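Local coordinates for protein 3-chlorocatechol 1,2-dioxygenase (Rhodococcus opacus, PDB 2BOY) that probably cleaves the aromatic ring of 3-chlorocatechol and related catechols between the two hydroxyl-bearing carbons, using a non-haem ferric iron and molecular oxygen, at residues A[123-128]-A[191-196]; A[187-192]-A[207-212]. All coordinates share one frame; numbering follows the deposited sequence.

In the fold
Strand 187-197 is the element common to both contacts, which lie side by side in one sheet with centres about 11 Å apart. Contact 1 pairs it antiparallel with strand 121-125, and contact 2 pairs it with strand 204-210, its partner in a beta hairpin. His191 and Leu192 take part in both. Contact 1 supplies His191 and His193, which together with Tyr133 bind the ferric iron; contact 2 adds Arg188 and Gln207, which line the benzhydroxamic acid pocket. The two meet where His193 CE1 packs 3.4 Å from Gln207 NE2, and again where Trp194 NE1 lies 3.5 Å from Leu208 CD1, on the side of the sheet away from the metal.

Contact 1: residues A[123-128]-A[191-196]; sequences DMWQAD and HLHWII. With FE (Fe (III) ion), chain I; BHO (benzhydroxamic acid), chain J.
Trp125 and His193 face each other as a hydrogen-bonded antiparallel pair, and their rings form an offset stack with centroids 4.1 Å apart and planes 6° from parallel. The first torsion of Trp125 (chi1 66°) sets CG between its backbone N and carbonyl carbon, which swings the indole across the neighbouring strand. Beyond CB, the indole atoms CG, CD2, CE2 and CE3 lie against His193 CB; CD1 and NE1 meet CD2 and CG of the imidazole, CZ2 runs beside His193 ND1, CZ3 touches both His193 CB and Ile195 CG1, and Trp125 CH2 at the far rim packs on Ile195 CD1 at 3.6 Å. A broad, flat tryptophan suits this place because it can support the histidine and the isoleucine at once. The His193 ring directs NE2 to the iron at 2.2 Å, while His191 NE2 binds the metal at 2.0 Å and Tyr133 adds a further protein ligand.

Met124 and Trp194 occupy the other face of the sheet. Met124 CG sits above the six-membered ring of Trp194, 3.4 Å from its centroid, SD makes an oblique Met-aromatic contact, and the bent chain carries Met124 CE to Leu192 CD2 at 3.9 Å. Phe105 and Phe249 extend this apolar cluster around Trp194. Between the faces, Asp123 N donates to Ile195 O at 2.8 Å, and three more backbone bonds fix the pairing. A water bridges Ala127 N and His191 O. An apolar core behind and a metal-bearing face in front are characteristic of the beta-rich catalytic domain of intradiol dioxygenases, whose non-haem ferric site draws on histidine and tyrosine ligands.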
loop_
_atom_site.group_PDB
_atom_site.type_symbol
_atom_site.label_atom_id
_atom_site.label_comp_id
_atom_site.label_asym_id
_atom_site.label_seq_id
_atom_site.Cartn_x
_atom_site.Cartn_y
_atom_site.Cartn_z
ATOM N N ASP A 123 28.327 -8.494 -10.689
ATOM C CA ASP A 123 27.633 -7.410 -11.332
ATOM C C ASP A 123 27.702 -6.267 -10.332
ATOM O O ASP A 123 27.234 -6.425 -9.211
ATOM C CB ASP A 123 26.171 -7.811 -11.525
ATOM C CG ASP A 123 25.651 -7.507 -12.904
ATOM O OD1 ASP A 123 24.977 -8.355 -13.494
ATOM O OD2 ASP A 123 25.839 -6.434 -13.486
ATOM N N MET A 124 28.214 -5.106 -10.724
ATOM C CA MET A 124 28.306 -3.983 -9.761
ATOM C C MET A 124 27.630 -2.762 -10.338
ATOM O O MET A 124 27.727 -2.540 -11.532
ATOM C CB MET A 124 29.767 -3.692 -9.440
ATOM C CG MET A 124 30.013 -2.887 -8.140
ATOM S SD MET A 124 29.787 -1.051 -8.278
ATOM C CE MET A 124 31.475 -0.475 -8.544
ATOM N N TRP A 125 26.840 -2.058 -9.523
ATOM C CA TRP A 125 26.258 -0.791 -9.966
ATOM C C TRP A 125 26.330 0.193 -8.834
ATOM O O TRP A 125 26.325 -0.185 -7.658
ATOM C CB TRP A 125 24.813 -0.945 -10.526
ATOM C CG TRP A 125 23.728 -1.378 -9.560
ATOM C CD1 TRP A 125 22.701 -0.611 -9.102
ATOM C CD2 TRP A 125 23.505 -2.708 -9.020
ATOM N NE1 TRP A 125 21.862 -1.353 -8.299
ATOM C CE2 TRP A 125 22.344 -2.634 -8.196
ATOM C CE3 TRP A 125 24.195 -3.937 -9.119
ATOM C CZ2 TRP A 125 21.843 -3.743 -7.461
ATOM C CZ3 TRP A 125 23.707 -5.048 -8.394
ATOM C CH2 TRP A 125 22.544 -4.936 -7.563
ATOM N N GLN A 126 26.383 1.472 -9.189
ATOM C CA GLN A 126 26.546 2.512 -8.200
ATOM C C GLN A 126 26.055 3.787 -8.855
ATOM O O GLN A 126 25.946 3.860 -10.083
ATOM C CB GLN A 126 28.035 2.670 -7.804
ATOM C CG GLN A 126 28.927 3.206 -8.988
ATOM C CD GLN A 126 30.316 3.561 -8.548
ATOM O OE1 GLN A 126 31.217 2.726 -8.570
ATOM N NE2 GLN A 126 30.510 4.828 -8.169
ATOM N N ALA A 127 25.830 4.788 -8.017
ATOM C CA ALA A 127 25.504 6.129 -8.459
ATOM C C ALA A 127 26.778 6.877 -8.810
ATOM O O ALA A 127 27.867 6.487 -8.413
ATOM C CB ALA A 127 24.755 6.867 -7.341
ATOM N N ASP A 128 26.631 7.990 -9.541
ATOM C CA ASP A 128 27.780 8.792 -9.883
ATOM C C ASP A 128 28.077 9.778 -8.751
ATOM O O ASP A 128 27.466 9.714 -7.679
ATOM C CB ASP A 128 27.565 9.506 -11.258
ATOM C CG ASP A 128 26.560 10.654 -11.187
ATOM O OD1 ASP A 128 25.985 10.966 -10.115
ATOM O OD2 ASP A 128 26.260 11.299 -12.204
ATOM N N HIS A 191 27.261 4.060 -1.534
ATOM C CA HIS A 191 27.412 2.587 -1.546
ATOM C C HIS A 191 27.679 2.025 -2.954
ATOM O O HIS A 191 27.322 2.643 -3.968
ATOM C CB HIS A 191 26.135 1.923 -0.965
ATOM C CG HIS A 191 24.890 2.332 -1.680
ATOM N ND1 HIS A 191 24.184 3.468 -1.365
ATOM C CD2 HIS A 191 24.284 1.795 -2.763
ATOM C CE1 HIS A 191 23.177 3.604 -2.216
ATOM N NE2 HIS A 191 23.204 2.583 -3.066
ATOM N N LEU A 192 28.279 0.831 -2.991
ATOM C CA LEU A 192 28.482 0.059 -4.190
ATOM C C LEU A 192 27.574 -1.151 -4.030
ATOM O O LEU A 192 27.616 -1.779 -2.955
ATOM C CB LEU A 192 29.928 -0.425 -4.272
ATOM C CG LEU A 192 30.985 0.683 -4.156
ATOM C CD1 LEU A 192 32.364 0.046 -4.293
ATOM C CD2 LEU A 192 30.711 1.665 -5.333
ATOM N N HIS A 193 26.781 -1.449 -5.069
ATOM C CA HIS A 193 25.846 -2.635 -5.098
ATOM C C HIS A 193 26.549 -3.806 -5.771
ATOM O O HIS A 193 27.233 -3.595 -6.764
ATOM C CB HIS A 193 24.648 -2.336 -5.985
ATOM C CG HIS A 193 23.629 -1.412 -5.375
ATOM N ND1 HIS A 193 22.650 -1.874 -4.526
ATOM C CD2 HIS A 193 23.399 -0.077 -5.530
ATOM C CE1 HIS A 193 21.884 -0.861 -4.147
ATOM N NE2 HIS A 193 22.329 0.242 -4.732
ATOM N N TRP A 194 26.303 -5.062 -5.338
ATOM C CA TRP A 194 26.961 -6.203 -5.957
ATOM C C TRP A 194 25.985 -7.375 -6.000
ATOM O O TRP A 194 25.260 -7.599 -5.032
ATOM C CB TRP A 194 28.137 -6.675 -5.108
ATOM C CG TRP A 194 29.179 -5.634 -4.837
ATOM C CD1 TRP A 194 29.154 -4.684 -3.855
ATOM C CD2 TRP A 194 30.406 -5.448 -5.549
ATOM N NE1 TRP A 194 30.283 -3.903 -3.944
ATOM C CE2 TRP A 194 31.074 -4.363 -4.958
ATOM C CE3 TRP A 194 31.009 -6.088 -6.651
ATOM C CZ2 TRP A 194 32.316 -3.919 -5.403
ATOM C CZ3 TRP A 194 32.252 -5.631 -7.100
ATOM C CH2 TRP A 194 32.881 -4.564 -6.478
ATOM N N ILE A 195 25.945 -8.052 -7.141
ATOM C CA ILE A 195 25.332 -9.401 -7.229
ATOM C C ILE A 195 26.451 -10.303 -7.688
ATOM O O ILE A 195 27.075 -10.043 -8.727
ATOM C CB ILE A 195 24.119 -9.424 -8.183
ATOM C CG1 ILE A 195 22.940 -8.653 -7.551
ATOM C CG2 ILE A 195 23.660 -10.917 -8.491
ATOM C CD1 ILE A 195 21.796 -8.342 -8.547
ATOM N N ILE A 196 26.716 -11.359 -6.920
ATOM C CA ILE A 196 27.908 -12.166 -7.082
ATOM C C ILE A 196 27.462 -13.618 -7.218
ATOM O O ILE A 196 26.672 -14.099 -6.390
ATOM C CB ILE A 196 28.795 -11.993 -5.834
ATOM C CG1 ILE A 196 29.120 -10.480 -5.655
ATOM C CG2 ILE A 196 30.119 -12.827 -5.949
ATOM C CD1 ILE A 196 29.642 -10.159 -4.253
HETATM FE FE FE I . 21.725 2.317 -4.447
HETATM C C1 BHO J . 18.120 1.994 -3.036
HETATM C C2 BHO J . 17.476 1.171 -1.993
HETATM C C3 BHO J . 16.176 1.491 -1.597
HETATM C C4 BHO J . 15.533 2.593 -2.182
HETATM C C5 BHO J . 16.154 3.362 -3.152
HETATM C C6 BHO J . 17.452 3.079 -3.578
HETATM C C BHO J . 19.513 1.645 -3.460
HETATM O O1 BHO J . 20.196 1.104 -2.653
HETATM N N BHO J . 20.068 1.923 -4.622
HETATM O O2 BHO J . 19.540 1.706 -5.724
HETATM O O HOH W 1 25.298 4.036 -5.246
#

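Contact 2: residues A[187-192]-A[207-212]; sequences WRPAHL and QLYFEN. With FE (Fe (III) ion), chain I; BHO (benzhydroxamic acid), chain J.
Gln207 OE1 is gripped by the guanidinium of Arg188: NH1 donates to it at 2.8 Å, onto a lone pair in the carbonyl plane, and NH2 adds a weak bond. The two side chains meet tip to tip with their planes 79° apart, and OE1 lies at the guanidinium edge. The same carbonyl oxygen lies over a face of the His191 imidazole, 3.3 Å from CD2. Glutamine suits the position because its other end is useful too, NE2 donating to Ile74 O.

Arg188 NH2 also donates in the guanidinium plane to Tyr209 OH at 3.0 Å and forms a salt bridge with Asp219, which would offset its charge in this buried setting. The chain, bent at chi2 and chi3, turns NH1 toward O1 of the benzhydroxamic acid. Tyr209 gives more than its hydroxyl, for CD2 packs against Pro189 CG at 3.6 Å and His191 CB at 3.7 Å. An alanine here would probably open a gap beside Pro189 and His191 and leave Arg188 NH2 without one of its acceptors, the guanidinium then being held by Gln207 and Asp219.

His191 is held at its ring edge by a nearly straight bond from ND1 to Pro189 O (2.8 Å, 172°), which sets the rotation of the ring as NE2 binds iron. Leu192 and Leu208 exchange two backbone bonds, while the Phe210 ring packs on Ala190 CB and Leu192 CG and a water links Ala190 O to Phe210 N. A hairpin that joins a metal-binding histidine to an arginine and a glutamine lining the ligand pocket is a feature of the intradiol dioxygenase active site.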
loop_
_atom_site.group_PDB
_atom_site.type_symbol
_atom_site.label_atom_id
_atom_site.label_comp_id
_atom_site.label_asym_id
_atom_site.label_seq_id
_atom_site.Cartn_x
_atom_site.Cartn_y
_atom_site.Cartn_z
ATOM N N TRP A 187 17.826 10.213 2.823
ATOM C CA TRP A 187 19.173 9.901 2.308
ATOM C C TRP A 187 19.587 8.451 2.534
ATOM O O TRP A 187 19.380 7.922 3.614
ATOM C CB TRP A 187 20.215 10.726 3.042
ATOM C CG TRP A 187 20.160 12.172 2.676
ATOM C CD1 TRP A 187 19.438 13.180 3.315
ATOM C CD2 TRP A 187 20.833 12.791 1.583
ATOM N NE1 TRP A 187 19.659 14.385 2.684
ATOM C CE2 TRP A 187 20.513 14.183 1.622
ATOM C CE3 TRP A 187 21.694 12.321 0.566
ATOM C CZ2 TRP A 187 21.009 15.086 0.676
ATOM C CZ3 TRP A 187 22.197 13.227 -0.358
ATOM C CH2 TRP A 187 21.841 14.592 -0.305
ATOM N N ARG A 188 20.246 7.884 1.529
ATOM C CA ARG A 188 21.084 6.687 1.697
ATOM C C ARG A 188 22.568 7.142 1.733
ATOM O O ARG A 188 22.964 7.995 0.926
ATOM C CB ARG A 188 20.906 5.762 0.480
ATOM C CG ARG A 188 19.468 5.293 0.259
ATOM C CD ARG A 188 19.400 3.803 -0.168
ATOM N NE ARG A 188 20.048 3.013 0.877
ATOM C CZ ARG A 188 20.874 1.997 0.680
ATOM N NH1 ARG A 188 21.182 1.595 -0.558
ATOM N NH2 ARG A 188 21.432 1.432 1.744
ATOM N N PRO A 189 23.388 6.524 2.585
ATOM C CA PRO A 189 24.835 6.794 2.576
ATOM C C PRO A 189 25.381 6.244 1.254
ATOM O O PRO A 189 24.682 5.426 0.605
ATOM C CB PRO A 189 25.363 5.974 3.752
ATOM C CG PRO A 189 24.418 4.803 3.824
ATOM C CD PRO A 189 23.029 5.447 3.546
ATOM N N ALA A 190 26.575 6.674 0.851
ATOM C CA ALA A 190 27.186 6.236 -0.435
ATOM C C ALA A 190 27.449 4.757 -0.408
ATOM O O ALA A 190 27.845 4.264 0.627
ATOM C CB ALA A 190 28.503 6.975 -0.640
ATOM N N HIS A 191 27.261 4.060 -1.534
ATOM C CA HIS A 191 27.412 2.587 -1.546
ATOM C C HIS A 191 27.679 2.025 -2.954
ATOM O O HIS A 191 27.322 2.643 -3.968
ATOM C CB HIS A 191 26.135 1.923 -0.965
ATOM C CG HIS A 191 24.890 2.332 -1.680
ATOM N ND1 HIS A 191 24.184 3.468 -1.365
ATOM C CD2 HIS A 191 24.284 1.795 -2.763
ATOM C CE1 HIS A 191 23.177 3.604 -2.216
ATOM N NE2 HIS A 191 23.204 2.583 -3.066
ATOM N N LEU A 192 28.279 0.831 -2.991
ATOM C CA LEU A 192 28.482 0.059 -4.190
ATOM C C LEU A 192 27.574 -1.151 -4.030
ATOM O O LEU A 192 27.616 -1.779 -2.955
ATOM C CB LEU A 192 29.928 -0.425 -4.272
ATOM C CG LEU A 192 30.985 0.683 -4.156
ATOM C CD1 LEU A 192 32.364 0.046 -4.293
ATOM C CD2 LEU A 192 30.711 1.665 -5.333
ATOM N N GLN A 207 25.848 -4.821 -0.452
ATOM C CA GLN A 207 26.205 -3.409 -0.696
ATOM C C GLN A 207 27.397 -3.122 0.169
ATOM O O GLN A 207 27.486 -3.650 1.278
ATOM C CB GLN A 207 25.097 -2.504 -0.189
ATOM C CG GLN A 207 23.830 -2.590 -1.023
ATOM C CD GLN A 207 22.872 -1.462 -0.764
ATOM O OE1 GLN A 207 23.281 -0.324 -0.496
ATOM N NE2 GLN A 207 21.591 -1.764 -0.868
ATOM N N LEU A 208 28.277 -2.228 -0.277
ATOM C CA LEU A 208 29.390 -1.836 0.605
ATOM C C LEU A 208 29.348 -0.320 0.757
ATOM O O LEU A 208 29.109 0.362 -0.210
ATOM C CB LEU A 208 30.735 -2.288 0.004
ATOM C CG LEU A 208 30.836 -3.825 -0.124
ATOM C CD1 LEU A 208 32.058 -4.262 -0.927
ATOM C CD2 LEU A 208 30.822 -4.493 1.265
ATOM N N TYR A 209 29.550 0.160 1.971
ATOM C CA TYR A 209 29.425 1.567 2.352
ATOM C C TYR A 209 30.803 2.075 2.766
ATOM O O TYR A 209 31.739 1.300 2.845
ATOM C CB TYR A 209 28.493 1.666 3.543
ATOM C CG TYR A 209 27.133 1.046 3.298
ATOM C CD1 TYR A 209 26.869 -0.264 3.680
ATOM C CD2 TYR A 209 26.113 1.790 2.688
ATOM C CE1 TYR A 209 25.629 -0.838 3.436
ATOM C CE2 TYR A 209 24.864 1.221 2.437
ATOM C CZ TYR A 209 24.638 -0.087 2.820
ATOM O OH TYR A 209 23.402 -0.655 2.602
ATOM N N PHE A 210 30.943 3.373 3.002
ATOM C CA PHE A 210 32.263 3.989 3.297
ATOM C C PHE A 210 32.226 4.490 4.738
ATOM O O PHE A 210 31.340 5.276 5.082
ATOM C CB PHE A 210 32.518 5.091 2.292
ATOM C CG PHE A 210 32.548 4.597 0.884
ATOM C CD1 PHE A 210 31.411 4.632 0.088
ATOM C CD2 PHE A 210 33.699 3.998 0.378
ATOM C CE1 PHE A 210 31.438 4.123 -1.179
ATOM C CE2 PHE A 210 33.724 3.489 -0.904
ATOM C CZ PHE A 210 32.591 3.553 -1.683
ATOM N N GLU A 211 33.118 3.946 5.571
ATOM C CA GLU A 211 33.227 4.200 7.023
ATOM C C GLU A 211 32.952 5.652 7.405
ATOM O O GLU A 211 32.188 5.962 8.313
ATOM C CB GLU A 211 34.676 3.957 7.432
ATOM C CG GLU A 211 34.825 2.934 8.514
ATOM C CD GLU A 211 36.212 2.368 8.531
ATOM O OE1 GLU A 211 37.167 3.088 8.145
ATOM O OE2 GLU A 211 36.326 1.196 8.913
ATOM N N ASN A 212 33.603 6.534 6.674
ATOM C CA ASN A 212 33.647 7.944 7.013
ATOM C C ASN A 212 32.436 8.723 6.476
ATOM O O ASN A 212 32.328 9.924 6.694
ATOM C CB ASN A 212 34.959 8.492 6.437
ATOM C CG ASN A 212 35.831 7.368 5.791
ATOM O OD1 ASN A 212 37.061 7.339 5.971
ATOM N ND2 ASN A 212 35.184 6.433 5.054
HETATM FE FE FE I . 21.725 2.317 -4.447
HETATM C C1 BHO J . 18.120 1.994 -3.036
HETATM C C2 BHO J . 17.476 1.171 -1.993
HETATM C C3 BHO J . 16.176 1.491 -1.597
HETATM C C4 BHO J . 15.533 2.593 -2.182
HETATM C C5 BHO J . 16.154 3.362 -3.152
HETATM C C6 BHO J . 17.452 3.079 -3.578
HETATM C C BHO J . 19.513 1.645 -3.460
HETATM O O1 BHO J . 20.196 1.104 -2.653
HETATM N N BHO J . 20.068 1.923 -4.622
HETATM O O2 BHO J . 19.540 1.706 -5.724
HETATM O O HOH W 2 28.769 5.249 2.887
#